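Local coordinates for oxidase/hydroxylase (Streptomyces hygroscopicus subsp. hygroscopicus, PDB 4XCB) that catalyses oxidative cyclization in orthosomycin biosynthesis, probably as a metal- and 2-oxoglutarate-dependent oxygenase, and binds hygromycin B, at the interface of chains A and B. Sequence-based numbering; all coordinates share one arbitrary frame. Chains: chain A/B, oxidase/hydroxylase.

The interface of chains A and B. Residues chain A 159, 162, 165, 167-169; chain B 13, 17.
B:Tyr13 pushes its phenol ring into a bend of chain A lined by A:Val159, A:Ala165, A:Phe167 and A:Leu169, a worked example of how one aromatic anchor can organise a patch of subunit interface. A:Leu169 sets methyl CD1 over the centre of one ring face, 3.9 Å above the B:Tyr13 plane, the two side chains meeting at about a right angle. The opposite face is covered toward its rim by B:Thr17 CG2, from the tyrosine's own helix; that methyl also touches A:Ala165 CB at 3.7 Å. A:Ala165 CB touches ring atom CE1 of B:Tyr13 too. The carbonyl O of A:Phe167 lies in the ring plane at the edge, 3.4 Å from CE1 of B:Tyr13, while the A:Phe167 ring lies by the tyrosine's backbone rather than on the phenol. Farther out, A:Val159 CG1 and A:Ser162 CB pack beside the phenol oxygen, the latter 3.3 Å from OH of B:Tyr13. Water 1 lies 2.7 Å from OH of B:Tyr13. It also sits 3.1 Å from the backbone carbonyl A:Ser162 O, a polar link between the chains. With CG opposite the backbone N (chi1 180°), B:Tyr13 reaches away from its helix into the bend. A phenylalanine here would probably keep much of the apolar packing but leave water 1 without its phenol partner and break the bridge to A:Ser162. In the second shell, A:Ser162 OG bonds A:Val159 O in the carbonyl plane, on a lone pair, tying together two parts of the receiving wall. In chain B, B:Thr17 OG1 bonds B:Tyr13 O, which likely limits rotation of the threonine and keeps CG2 turned to the ring. Chain B contributes its N-terminal helix 9-18, chain A strand 156-159 through to the start of helix 170-175; a two-fold repeats the patch, but the structure alone does not show whether this pairing persists in solution.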
loop_
_atom_site.group_PDB
_atom_site.type_symbol
_atom_site.label_atom_id
_atom_site.label_comp_id
_atom_site.label_asym_id
_atom_site.label_seq_id
_atom_site.Cartn_x
_atom_site.Cartn_y
_atom_site.Cartn_z
ATOM N N VAL A 159 7.992 -15.002 13.869
ATOM C CA VAL A 159 9.055 -14.321 13.140
ATOM C C VAL A 159 8.751 -12.830 13.103
ATOM O O VAL A 159 7.713 -12.418 12.590
ATOM C CB VAL A 159 9.206 -14.908 11.733
ATOM C CG1 VAL A 159 10.233 -14.111 10.896
ATOM C CG2 VAL A 159 9.541 -16.399 11.831
ATOM N N SER A 162 6.834 -10.591 10.331
ATOM C CA SER A 162 6.452 -11.489 9.247
ATOM C C SER A 162 5.041 -11.227 8.750
ATOM O O SER A 162 4.678 -11.688 7.673
ATOM C CB SER A 162 6.575 -12.944 9.683
ATOM O OG SER A 162 5.940 -13.138 10.923
ATOM N N ALA A 165 5.675 -8.983 5.813
ATOM C CA ALA A 165 6.780 -9.410 4.957
ATOM C C ALA A 165 6.437 -9.274 3.480
ATOM O O ALA A 165 5.324 -9.615 3.048
ATOM C CB ALA A 165 7.172 -10.850 5.271
ATOM N N PHE A 167 8.755 -10.560 1.180
ATOM C CA PHE A 167 9.458 -11.681 0.573
ATOM C C PHE A 167 9.012 -12.984 1.218
ATOM O O PHE A 167 8.657 -12.989 2.395
ATOM C CB PHE A 167 10.978 -11.556 0.742
ATOM C CG PHE A 167 11.588 -10.321 0.123
ATOM C CD1 PHE A 167 11.803 -10.245 -1.252
ATOM C CD2 PHE A 167 11.963 -9.255 0.912
ATOM C CE1 PHE A 167 12.386 -9.126 -1.811
ATOM C CE2 PHE A 167 12.548 -8.125 0.355
ATOM C CZ PHE A 167 12.752 -8.066 -1.011
ATOM N N PRO A 168 9.056 -14.094 0.469
ATOM C CA PRO A 168 8.772 -15.401 1.066
ATOM C C PRO A 168 9.982 -15.944 1.814
ATOM O O PRO A 168 11.127 -15.628 1.465
ATOM C CB PRO A 168 8.433 -16.271 -0.143
ATOM C CG PRO A 168 9.281 -15.674 -1.233
ATOM C CD PRO A 168 9.242 -14.191 -0.991
ATOM N N LEU A 169 9.726 -16.753 2.831
ATOM C CA LEU A 169 10.797 -17.271 3.677
ATOM C C LEU A 169 10.959 -18.786 3.543
ATOM O O LEU A 169 12.075 -19.295 3.448
ATOM C CB LEU A 169 10.530 -16.904 5.134
ATOM C CG LEU A 169 11.609 -17.395 6.104
ATOM C CD1 LEU A 169 12.866 -16.542 5.985
ATOM C CD2 LEU A 169 11.093 -17.406 7.524
ATOM N N TYR B 13 14.990 -10.414 3.404
ATOM C CA TYR B 13 13.834 -10.727 4.235
ATOM C C TYR B 13 14.008 -10.076 5.604
ATOM O O TYR B 13 13.091 -9.460 6.145
ATOM C CB TYR B 13 13.643 -12.232 4.396
ATOM C CG TYR B 13 12.445 -12.557 5.271
ATOM C CD1 TYR B 13 11.198 -12.769 4.707
ATOM C CD2 TYR B 13 12.555 -12.620 6.663
ATOM C CE1 TYR B 13 10.097 -13.037 5.489
ATOM C CE2 TYR B 13 11.451 -12.886 7.455
ATOM C CZ TYR B 13 10.223 -13.101 6.857
ATOM O OH TYR B 13 9.115 -13.362 7.628
ATOM N N THR B 17 11.607 -7.075 7.047
ATOM C CA THR B 17 10.755 -7.317 8.210
ATOM C C THR B 17 11.167 -6.549 9.465
ATOM O O THR B 17 10.317 -6.213 10.287
ATOM C CB THR B 17 10.704 -8.809 8.554
ATOM O OG1 THR B 17 12.032 -9.356 8.541
ATOM C CG2 THR B 17 9.854 -9.559 7.549
HETATM O O HOH W 1 6.675 -13.765 6.591
#